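Local coordinates for MNMC2 (Aquifex aeolicus, PDB 3VYW), which methylates the wobble uridine of bacterial tRNA with S-adenosylmethionine as methyl donor, working without the oxidase domain to which such enzymes are usually fused, at residues K56-K61 with F105-N110; A114-W119 with E145-I150; G220-Y225 with K253-S258. All blocks are in the same frame, centred on the assembly; numbering follows the deposited sequence.

Interaction 1: K56-K61 with F105-N110. With SAM (S-adenosylmethionine), chain E.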
loop_
_atom_site.group_PDB
_atom_site.type_symbol
_atom_site.label_atom_id
_atom_site.label_comp_id
_atom_site.label_asym_id
_atom_site.label_seq_id
_atom_site.Cartn_x
_atom_site.Cartn_y
_atom_site.Cartn_z
ATOM N N LYS A 56 6.504 -10.766 -14.763
ATOM C CA LYS A 56 7.493 -11.029 -13.778
ATOM C C LYS A 56 7.347 -10.015 -12.691
ATOM O O LYS A 56 6.791 -8.975 -12.870
ATOM C CB LYS A 56 8.885 -10.914 -14.355
ATOM C CG LYS A 56 9.242 -11.912 -15.422
ATOM C CD LYS A 56 9.392 -13.302 -14.865
ATOM C CE LYS A 56 9.969 -14.250 -15.872
ATOM N NZ LYS A 56 11.378 -13.911 -16.115
ATOM N N THR A 57 7.893 -10.361 -11.554
ATOM C CA THR A 57 7.881 -9.572 -10.363
ATOM C C THR A 57 9.209 -9.839 -9.699
ATOM O O THR A 57 9.946 -10.674 -10.128
ATOM C CB THR A 57 6.740 -10.006 -9.457
ATOM O OG1 THR A 57 6.517 -9.031 -8.473
ATOM C CG2 THR A 57 7.061 -11.260 -8.799
ATOM N N LEU A 58 9.500 -9.133 -8.637
ATOM C CA LEU A 58 10.664 -9.423 -7.877
ATOM C C LEU A 58 10.214 -9.748 -6.497
ATOM O O LEU A 58 9.175 -9.334 -6.079
ATOM C CB LEU A 58 11.568 -8.220 -7.811
ATOM C CG LEU A 58 11.951 -7.588 -9.120
ATOM C CD1 LEU A 58 12.632 -6.275 -8.863
ATOM C CD2 LEU A 58 12.852 -8.508 -9.879
ATOM N N ILE A 59 11.039 -10.482 -5.782
ATOM C CA ILE A 59 10.832 -10.690 -4.380
ATOM C C ILE A 59 11.738 -9.748 -3.672
ATOM O O ILE A 59 12.876 -9.663 -4.009
ATOM C CB ILE A 59 11.234 -12.080 -3.924
ATOM C CG1 ILE A 59 10.585 -13.145 -4.775
ATOM C CG2 ILE A 59 10.843 -12.278 -2.489
ATOM C CD1 ILE A 59 9.132 -13.347 -4.487
ATOM N N HIS A 60 11.228 -9.037 -2.687
ATOM C CA HIS A 60 12.057 -8.190 -1.883
ATOM C C HIS A 60 12.476 -8.942 -0.658
ATOM O O HIS A 60 11.657 -9.384 0.124
ATOM C CB HIS A 60 11.321 -6.914 -1.537
ATOM C CG HIS A 60 12.206 -5.795 -1.100
ATOM N ND1 HIS A 60 13.004 -5.885 -0.062
ATOM C CD2 HIS A 60 12.378 -4.541 -1.595
ATOM C CE1 HIS A 60 13.655 -4.761 0.100
ATOM N NE2 HIS A 60 13.278 -3.940 -0.838
ATOM N N LYS A 61 13.777 -9.130 -0.520
ATOM C CA LYS A 61 14.395 -9.896 0.537
ATOM C C LYS A 61 14.230 -9.362 1.939
ATOM O O LYS A 61 14.131 -10.113 2.850
ATOM C CB LYS A 61 15.863 -10.099 0.222
ATOM C CG LYS A 61 16.143 -11.283 -0.660
ATOM C CD LYS A 61 17.219 -10.984 -1.671
ATOM C CE LYS A 61 18.594 -11.420 -1.201
ATOM N NZ LYS A 61 19.551 -11.421 -2.332
ATOM N N PHE A 105 6.041 3.277 -5.805
ATOM C CA PHE A 105 6.173 3.185 -7.228
ATOM C C PHE A 105 6.423 1.775 -7.696
ATOM O O PHE A 105 5.889 1.353 -8.677
ATOM C CB PHE A 105 7.275 4.080 -7.731
ATOM C CG PHE A 105 7.478 3.975 -9.182
ATOM C CD1 PHE A 105 6.654 4.616 -10.031
ATOM C CD2 PHE A 105 8.442 3.173 -9.682
ATOM C CE1 PHE A 105 6.809 4.499 -11.363
ATOM C CE2 PHE A 105 8.604 3.046 -11.014
ATOM C CZ PHE A 105 7.790 3.719 -11.855
ATOM N N GLY A 106 7.252 1.056 -6.973
ATOM C CA GLY A 106 7.572 -0.305 -7.293
ATOM C C GLY A 106 8.205 -0.497 -8.636
ATOM O O GLY A 106 9.172 0.107 -8.934
ATOM N N LEU A 107 7.672 -1.383 -9.439
ATOM C CA LEU A 107 8.165 -1.565 -10.771
ATOM C C LEU A 107 7.377 -0.755 -11.744
ATOM O O LEU A 107 7.646 -0.763 -12.897
ATOM C CB LEU A 107 8.132 -3.012 -11.151
ATOM C CG LEU A 107 8.479 -3.950 -10.037
ATOM C CD1 LEU A 107 8.289 -5.343 -10.536
ATOM C CD2 LEU A 107 9.909 -3.754 -9.655
ATOM N N GLY A 108 6.412 -0.030 -11.238
ATOM C CA GLY A 108 5.597 0.819 -12.048
ATOM C C GLY A 108 4.444 0.169 -12.744
ATOM O O GLY A 108 3.902 0.734 -13.624
ATOM N N TYR A 109 4.099 -1.033 -12.334
ATOM C CA TYR A 109 3.066 -1.819 -12.963
ATOM C C TYR A 109 1.675 -1.262 -12.904
ATOM O O TYR A 109 1.004 -1.260 -13.874
ATOM C CB TYR A 109 3.023 -3.183 -12.327
ATOM C CG TYR A 109 4.095 -4.120 -12.752
ATOM C CD1 TYR A 109 5.139 -3.723 -13.545
ATOM C CD2 TYR A 109 4.066 -5.399 -12.355
ATOM C CE1 TYR A 109 6.110 -4.600 -13.920
ATOM C CE2 TYR A 109 5.033 -6.267 -12.724
ATOM C CZ TYR A 109 6.043 -5.866 -13.509
ATOM O OH TYR A 109 6.980 -6.773 -13.865
ATOM N N ASN A 110 1.247 -0.809 -11.752
ATOM C CA ASN A 110 -0.077 -0.305 -11.616
ATOM C C ASN A 110 -0.236 0.874 -12.510
ATOM O O ASN A 110 -1.212 1.020 -13.159
ATOM C CB ASN A 110 -0.310 0.196 -10.206
ATOM C CG ASN A 110 -0.636 -0.888 -9.222
ATOM O OD1 ASN A 110 -1.031 -1.960 -9.562
ATOM N ND2 ASN A 110 -0.458 -0.585 -7.987
HETATM N N SAM E . 3.331 -0.545 -6.790
HETATM C CA SAM E . 4.423 -1.310 -7.262
HETATM C C SAM E . 4.022 -1.711 -8.627
HETATM O O SAM E . 4.783 -2.216 -9.415
HETATM O OXT SAM E . 2.901 -1.478 -8.970
HETATM C CB SAM E . 4.642 -2.377 -6.212
HETATM C CG SAM E . 5.395 -1.714 -5.053
HETATM S SD SAM E . 5.752 -2.638 -3.744
HETATM C CE SAM E . 4.406 -3.438 -3.293
HETATM C "C5'" SAM E . 6.174 -1.703 -2.441
HETATM C "C4'" SAM E . 6.989 -0.437 -2.736
HETATM O "O4'" SAM E . 6.846 0.477 -1.666
HETATM C "C3'" SAM E . 8.482 -0.661 -2.848
HETATM O "O3'" SAM E . 9.000 0.105 -3.912
HETATM C "C2'" SAM E . 9.035 -0.112 -1.563
HETATM O "O2'" SAM E . 10.341 0.359 -1.748
HETATM C "C1'" SAM E . 8.094 1.011 -1.278
HETATM N N9 SAM E . 8.112 1.501 0.117
HETATM C C8 SAM E . 8.066 0.798 1.224
HETATM N N7 SAM E . 8.082 1.563 2.298
HETATM C C5 SAM E . 8.143 2.797 1.894
HETATM C C6 SAM E . 8.189 4.109 2.524
HETATM N N6 SAM E . 8.180 4.264 3.836
HETATM N N1 SAM E . 8.246 5.153 1.748
HETATM C C2 SAM E . 8.248 5.046 0.453
HETATM N N3 SAM E . 8.222 3.906 -0.168
HETATM C C4 SAM E . 8.170 2.755 0.470
#
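Tyr109, the first residue of helix 109-121, links the bound SAM to the backbone of Lys56, in segment 56-61. Its CG lies anti to the carbonyl carbon, beside the backbone N (chi1 -77°), so the side chain runs from the ligand toward the strand. CB sits against the SAM carboxylate, 3.5 Å from SAM O and a little farther from SAM OXT. CG is still near SAM O; farther out along the ring, CE2 of Tyr109 comes to 3.2 Å from Lys56 O. At the tip, Tyr109 OH donates a hydrogen bond to Lys56 O, with a very short 2.4 Å separation. The carbonyl oxygen lies at the ring edge, in the ring plane, whereas the hydroxyl approaches from above the carbonyl plane, 34° out of it. His68 and His151 also meet the tyrosine ring.

Beside this polar link is a small apolar one. Leu58 and Leu107 cross obliquely, methyl to methyl, with Leu58 CD1 3.8 Å from Leu107 CD2.

The backbone of 105-110 grips the ligand. Leu107 N and Tyr109 N both donate to SAM O, at 3.0 Å and 3.2 Å respectively, while Asn110 N makes a weak bond to SAM OXT. The carboxylate thus sits at the N-terminal end of helix 109-121, whose dipole probably steadies its negative charge. A type II' turn from Phe105 to Gly108 shapes the loop, and Gly106 lets the ligand come close: its CA is 3.3 Å from SAM CA. Glu133 accepts a bond from Gly106 N and also binds SAM. Segment 105-110 belongs to the glycine-rich loop, the first sequence motif of Rossmann-like, class I methyltransferases, set between strand 97-103 and helix 109-121.

Interaction 2: A114-W119 with E145-I150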
loop_
_atom_site.group_PDB
_atom_site.type_symbol
_atom_site.label_atom_id
_atom_site.label_comp_id
_atom_site.label_asym_id
_atom_site.label_seq_id
_atom_site.Cartn_x
_atom_site.Cartn_y
_atom_site.Cartn_z
ATOM N N ALA A 114 -2.716 1.137 -15.713
ATOM C CA ALA A 114 -3.717 2.147 -15.746
ATOM C C ALA A 114 -3.637 3.015 -16.972
ATOM O O ALA A 114 -4.621 3.282 -17.591
ATOM C CB ALA A 114 -3.599 2.999 -14.510
ATOM N N LEU A 115 -2.455 3.467 -17.311
ATOM C CA LEU A 115 -2.275 4.348 -18.432
ATOM C C LEU A 115 -2.658 3.711 -19.728
ATOM O O LEU A 115 -3.150 4.354 -20.584
ATOM C CB LEU A 115 -0.871 4.891 -18.501
ATOM C CG LEU A 115 -0.398 5.872 -17.468
ATOM C CD1 LEU A 115 1.069 6.107 -17.678
ATOM C CD2 LEU A 115 -1.137 7.168 -17.525
ATOM N N LYS A 116 -2.423 2.440 -19.894
ATOM C CA LYS A 116 -2.884 1.820 -21.101
ATOM C C LYS A 116 -4.390 1.844 -21.254
ATOM O O LYS A 116 -4.900 2.157 -22.288
ATOM C CB LYS A 116 -2.405 0.391 -21.156
ATOM C CG LYS A 116 -2.390 -0.163 -22.552
ATOM C CD LYS A 116 -2.770 -1.616 -22.573
ATOM C CE LYS A 116 -3.094 -2.053 -23.971
ATOM N NZ LYS A 116 -1.987 -1.781 -24.905
ATOM N N HIS A 117 -5.101 1.469 -20.222
ATOM C CA HIS A 117 -6.516 1.587 -20.203
ATOM C C HIS A 117 -7.029 2.964 -20.211
ATOM O O HIS A 117 -7.986 3.249 -20.870
ATOM C CB HIS A 117 -7.070 0.801 -19.056
ATOM C CG HIS A 117 -6.757 -0.635 -19.160
ATOM N ND1 HIS A 117 -7.646 -1.526 -19.501
ATOM C CD2 HIS A 117 -5.571 -1.295 -19.047
ATOM C CE1 HIS A 117 -7.073 -2.710 -19.563
ATOM N NE2 HIS A 117 -5.803 -2.560 -19.283
ATOM N N LEU A 118 -6.426 3.859 -19.480
ATOM C CA LEU A 118 -6.981 5.170 -19.456
ATOM C C LEU A 118 -6.945 5.760 -20.827
ATOM O O LEU A 118 -7.878 6.378 -21.250
ATOM C CB LEU A 118 -6.154 6.061 -18.573
ATOM C CG LEU A 118 -6.394 5.922 -17.105
ATOM C CD1 LEU A 118 -5.350 6.725 -16.385
ATOM C CD2 LEU A 118 -7.756 6.472 -16.818
ATOM N N TRP A 119 -5.820 5.631 -21.491
ATOM C CA TRP A 119 -5.698 6.082 -22.838
ATOM C C TRP A 119 -6.507 5.355 -23.864
ATOM O O TRP A 119 -6.915 5.932 -24.832
ATOM C CB TRP A 119 -4.262 6.323 -23.229
ATOM C CG TRP A 119 -3.724 7.539 -22.560
ATOM C CD1 TRP A 119 -4.404 8.667 -22.221
ATOM C CD2 TRP A 119 -2.387 7.762 -22.091
ATOM N NE1 TRP A 119 -3.597 9.545 -21.611
ATOM C CE2 TRP A 119 -2.380 9.062 -21.508
ATOM C CE3 TRP A 119 -1.229 7.041 -22.112
ATOM C CZ2 TRP A 119 -1.256 9.603 -20.968
ATOM C CZ3 TRP A 119 -0.106 7.595 -21.562
ATOM C CH2 TRP A 119 -0.122 8.843 -21.003
ATOM N N GLU A 145 3.791 -8.137 -23.632
ATOM C CA GLU A 145 2.723 -7.487 -24.353
ATOM C C GLU A 145 1.445 -8.101 -23.898
ATOM O O GLU A 145 1.403 -9.239 -23.543
ATOM C CB GLU A 145 2.876 -7.618 -25.863
ATOM C CG GLU A 145 3.498 -6.435 -26.575
ATOM C CD GLU A 145 3.336 -5.082 -25.880
ATOM O OE1 GLU A 145 3.059 -4.970 -24.656
ATOM O OE2 GLU A 145 3.523 -4.082 -26.609
ATOM N N PRO A 146 0.441 -7.254 -23.804
ATOM C CA PRO A 146 0.380 -5.969 -24.498
ATOM C C PRO A 146 0.680 -4.679 -23.743
ATOM O O PRO A 146 0.331 -3.622 -24.179
ATOM C CB PRO A 146 -1.063 -5.919 -24.904
ATOM C CG PRO A 146 -1.735 -6.555 -23.781
ATOM C CD PRO A 146 -0.887 -7.720 -23.455
ATOM N N TYR A 147 1.318 -4.794 -22.613
ATOM C CA TYR A 147 1.713 -3.715 -21.755
ATOM C C TYR A 147 3.153 -3.298 -21.820
ATOM O O TYR A 147 3.544 -2.454 -21.090
ATOM C CB TYR A 147 1.371 -4.056 -20.322
ATOM C CG TYR A 147 -0.060 -4.309 -20.116
ATOM C CD1 TYR A 147 -0.572 -5.568 -20.227
ATOM C CD2 TYR A 147 -0.912 -3.296 -19.806
ATOM C CE1 TYR A 147 -1.904 -5.813 -20.039
ATOM C CE2 TYR A 147 -2.246 -3.536 -19.618
ATOM C CZ TYR A 147 -2.724 -4.798 -19.744
ATOM O OH TYR A 147 -4.022 -5.028 -19.569
ATOM N N ARG A 148 3.947 -3.909 -22.664
ATOM C CA ARG A 148 5.346 -3.562 -22.758
ATOM C C ARG A 148 5.687 -2.191 -23.247
ATOM O O ARG A 148 6.613 -1.616 -22.794
ATOM C CB ARG A 148 6.085 -4.523 -23.631
ATOM C CG ARG A 148 7.201 -3.815 -24.328
ATOM C CD ARG A 148 8.047 -4.751 -25.131
ATOM N NE ARG A 148 8.337 -5.908 -24.327
ATOM C CZ ARG A 148 8.267 -7.156 -24.753
ATOM N NH1 ARG A 148 7.936 -7.417 -26.006
ATOM N NH2 ARG A 148 8.535 -8.142 -23.921
ATOM N N GLU A 149 4.969 -1.702 -24.229
ATOM C CA GLU A 149 5.225 -0.397 -24.798
ATOM C C GLU A 149 4.980 0.712 -23.831
ATOM O O GLU A 149 5.716 1.669 -23.750
ATOM C CB GLU A 149 4.284 -0.175 -25.939
ATOM C CG GLU A 149 4.958 0.114 -27.231
ATOM C CD GLU A 149 5.514 -1.126 -27.866
ATOM O OE1 GLU A 149 4.864 -1.684 -28.763
ATOM O OE2 GLU A 149 6.611 -1.540 -27.479
ATOM N N ILE A 150 3.859 0.589 -23.160
ATOM C CA ILE A 150 3.411 1.503 -22.148
ATOM C C ILE A 150 4.287 1.498 -20.925
ATOM O O ILE A 150 4.498 2.504 -20.327
ATOM C CB ILE A 150 1.965 1.206 -21.793
ATOM C CG1 ILE A 150 1.343 2.382 -21.105
ATOM C CG2 ILE A 150 1.875 0.011 -20.901
ATOM C CD1 ILE A 150 1.674 3.684 -21.755
#
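Lys116 has CG anti to its backbone N (chi1 -159°), which sends the chain outward from helix 109-121, and bends at chi2 and chi4 swing the amine round to the loop ahead of helix 148-157. His117 (chi1 -61°) and Tyr147 (chi1 -59°) each keep CG beside the backbone N, and their rings meet rim to rim. Lys116 crosses the tyrosine at about a right angle, its CD 3.6 Å from Tyr147 CE2. Beyond that point Lys116 NZ donates to Pro146 O at 3.0 Å, coming in above the carbonyl plane; the peptide bond before Pro146 is cis. A long, weak ion pair with Glu120 is a second partner for the amine.

His117 NE2 and Tyr147 OH share a nearly straight hydrogen bond of 3.1 Å in which either could be the donor. Each ring presents its edge to the other. Ile150 fills the apolar half of the contact: its CG1 reaches the helix backbone, 4.0 Å from Lys116 N, and touches Leu115 CB. Ile150 CD1 lies at the edge of the Trp119 ring, 4.3 Å from CZ3, while Trp119 NE1 is bonded to Leu125 O.

Leu115 and Trp119 also rest on Val127 of strand 126-133. The start of helix 148-157 and the loop leading into it thus pack on helix 109-121, as crossover helices do on one face of a Rossmann-like sheet.

Interaction 3: G220-Y225 with K253-S258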
loop_
_atom_site.group_PDB
_atom_site.type_symbol
_atom_site.label_atom_id
_atom_site.label_comp_id
_atom_site.label_asym_id
_atom_site.label_seq_id
_atom_site.Cartn_x
_atom_site.Cartn_y
_atom_site.Cartn_z
ATOM N N GLY A 220 -13.368 10.314 -4.883
ATOM C CA GLY A 220 -12.290 9.436 -5.206
ATOM C C GLY A 220 -12.307 8.166 -4.406
ATOM O O GLY A 220 -12.865 8.105 -3.344
ATOM N N TYR A 221 -11.617 7.179 -4.934
ATOM C CA TYR A 221 -11.506 5.843 -4.401
ATOM C C TYR A 221 -10.089 5.479 -3.959
ATOM O O TYR A 221 -9.141 5.773 -4.614
ATOM C CB TYR A 221 -11.969 4.850 -5.457
ATOM C CG TYR A 221 -13.444 4.833 -5.646
ATOM C CD1 TYR A 221 -14.042 5.583 -6.617
ATOM C CD2 TYR A 221 -14.245 4.082 -4.838
ATOM C CE1 TYR A 221 -15.391 5.572 -6.781
ATOM C CE2 TYR A 221 -15.593 4.065 -5.002
ATOM C CZ TYR A 221 -16.160 4.813 -5.977
ATOM O OH TYR A 221 -17.506 4.785 -6.120
ATOM N N TRP A 222 -9.989 4.813 -2.830
ATOM C CA TRP A 222 -8.747 4.329 -2.328
ATOM C C TRP A 222 -8.731 2.850 -2.476
ATOM O O TRP A 222 -9.629 2.203 -2.049
ATOM C CB TRP A 222 -8.657 4.710 -0.883
ATOM C CG TRP A 222 -7.469 4.224 -0.115
ATOM C CD1 TRP A 222 -6.389 4.943 0.257
ATOM C CD2 TRP A 222 -7.260 2.920 0.491
ATOM N NE1 TRP A 222 -5.546 4.202 0.984
ATOM C CE2 TRP A 222 -5.996 2.985 1.145
ATOM C CE3 TRP A 222 -7.951 1.747 0.512
ATOM C CZ2 TRP A 222 -5.464 1.916 1.811
ATOM C CZ3 TRP A 222 -7.395 0.671 1.162
ATOM C CH2 TRP A 222 -6.187 0.760 1.800
ATOM N N VAL A 223 -7.716 2.306 -3.109
ATOM C CA VAL A 223 -7.680 0.896 -3.390
ATOM C C VAL A 223 -6.421 0.175 -2.939
ATOM O O VAL A 223 -5.346 0.692 -3.010
ATOM C CB VAL A 223 -7.929 0.605 -4.872
ATOM C CG1 VAL A 223 -9.298 1.031 -5.265
ATOM C CG2 VAL A 223 -6.916 1.276 -5.741
ATOM N N SER A 224 -6.587 -1.033 -2.458
ATOM C CA SER A 224 -5.473 -1.857 -2.133
ATOM C C SER A 224 -5.828 -3.305 -2.273
ATOM O O SER A 224 -6.956 -3.667 -2.191
ATOM C CB SER A 224 -4.994 -1.555 -0.732
ATOM O OG SER A 224 -3.912 -2.346 -0.404
ATOM N N TYR A 225 -4.835 -4.133 -2.485
ATOM C CA TYR A 225 -4.965 -5.560 -2.443
ATOM C C TYR A 225 -5.279 -6.063 -1.053
ATOM O O TYR A 225 -5.801 -7.110 -0.890
ATOM C CB TYR A 225 -3.711 -6.221 -2.979
ATOM C CG TYR A 225 -2.568 -6.016 -2.079
ATOM C CD1 TYR A 225 -2.334 -6.852 -1.044
ATOM C CD2 TYR A 225 -1.765 -4.941 -2.224
ATOM C CE1 TYR A 225 -1.314 -6.640 -0.195
ATOM C CE2 TYR A 225 -0.746 -4.720 -1.377
ATOM C CZ TYR A 225 -0.528 -5.583 -0.368
ATOM O OH TYR A 225 0.485 -5.365 0.479
ATOM N N LYS A 253 -9.799 -10.976 -0.987
ATOM C CA LYS A 253 -10.426 -9.777 -1.471
ATOM C C LYS A 253 -9.617 -8.580 -1.103
ATOM O O LYS A 253 -8.833 -8.637 -0.212
ATOM C CB LYS A 253 -11.792 -9.620 -0.849
ATOM C CG LYS A 253 -12.629 -10.858 -0.873
ATOM C CD LYS A 253 -13.941 -10.619 -0.166
ATOM C CE LYS A 253 -15.045 -10.314 -1.156
ATOM N NZ LYS A 253 -16.306 -9.928 -0.478
ATOM N N GLY A 254 -9.821 -7.502 -1.829
ATOM C CA GLY A 254 -9.186 -6.239 -1.598
ATOM C C GLY A 254 -10.064 -5.246 -0.915
ATOM O O GLY A 254 -11.128 -5.549 -0.530
ATOM N N THR A 255 -9.587 -4.038 -0.773
ATOM C CA THR A 255 -10.355 -3.040 -0.120
ATOM C C THR A 255 -10.574 -1.870 -1.008
ATOM O O THR A 255 -9.717 -1.464 -1.708
ATOM C CB THR A 255 -9.725 -2.630 1.202
ATOM O OG1 THR A 255 -9.833 -3.702 2.097
ATOM C CG2 THR A 255 -10.483 -1.554 1.808
ATOM N N VAL A 256 -11.788 -1.366 -0.989
ATOM C CA VAL A 256 -12.153 -0.193 -1.730
ATOM C C VAL A 256 -12.735 0.808 -0.784
ATOM O O VAL A 256 -13.575 0.487 -0.011
ATOM C CB VAL A 256 -13.185 -0.512 -2.778
ATOM C CG1 VAL A 256 -13.206 0.556 -3.822
ATOM C CG2 VAL A 256 -12.897 -1.841 -3.418
ATOM N N ALA A 257 -12.244 2.027 -0.830
ATOM C CA ALA A 257 -12.689 3.048 0.077
ATOM C C ALA A 257 -13.035 4.346 -0.613
ATOM O O ALA A 257 -12.464 4.706 -1.590
ATOM C CB ALA A 257 -11.654 3.280 1.143
ATOM N N SER A 258 -14.022 5.036 -0.102
ATOM C CA SER A 258 -14.278 6.372 -0.535
ATOM C C SER A 258 -14.896 7.133 0.586
ATOM O O SER A 258 -15.615 6.595 1.359
ATOM C CB SER A 258 -15.198 6.365 -1.727
ATOM O OG SER A 258 -15.543 7.666 -2.071
#
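Strands 220-224 and 253-258 run antiparallel, with their axes 4.5 Å apart at closest approach and 159° between their directions. Trp222 and Ala257 form one hydrogen-bonded pair, Ser224 and Thr255 the other, with the non-hydrogen-bonded pair Val223-Val256 between them. The straight bond from Trp222 N to Ala257 O is 2.8 Å long and falls on a lone pair of the carbonyl; the return bond from Ala257 N to Trp222 O is 2.9 Å.

Trp222 turns CG anti to its backbone N (chi1 176°), and the indole reaches obliquely across the neighbouring strand. Its CB meets Ala257 CB at 3.9 Å, and the ring edge meets Thr255, CZ3 to CG2 3.9 Å. On the other face Val223 and Val256 lie side by side, and Val256 CG1 also touches Tyr221 CD2, at 3.8 Å. Ser258 OG donates to Gly220 O at 3.0 Å from above the carbonyl plane, and bonds to Ala261 N as well. Thr255 OG1 is held by Ser226 O and Arg232.

Strand 253-258 is the antiparallel strand characteristic of class I methyltransferases, inserted between 220-224 and 241-246. On its other side strand 220-224 pairs in parallel with 187-192, and helix 74-86 packs against Val223 and Tyr225.

Overall arrangement
Interactions 1 and 3 are buried, while interaction 2 is only partly so and lies farthest from the centre of the chain. Helix 109-121 joins the first two: its N-terminal end serves the ligand in interaction 1, and its later turns meet the loop and first turn of helix 148-157 in interaction 2, the centres lying about 17 Å apart. Chemistry follows place. Interaction 1 combines main-chain donors to a carboxylate with a single tyrosine tether; interaction 2 mixes lysine and histidine-tyrosine bonds with aliphatic packing; interaction 3 is chiefly paired backbone in the central sheet. Helix 74-86 borders all three, touching Tyr109, Tyr147 and Val223.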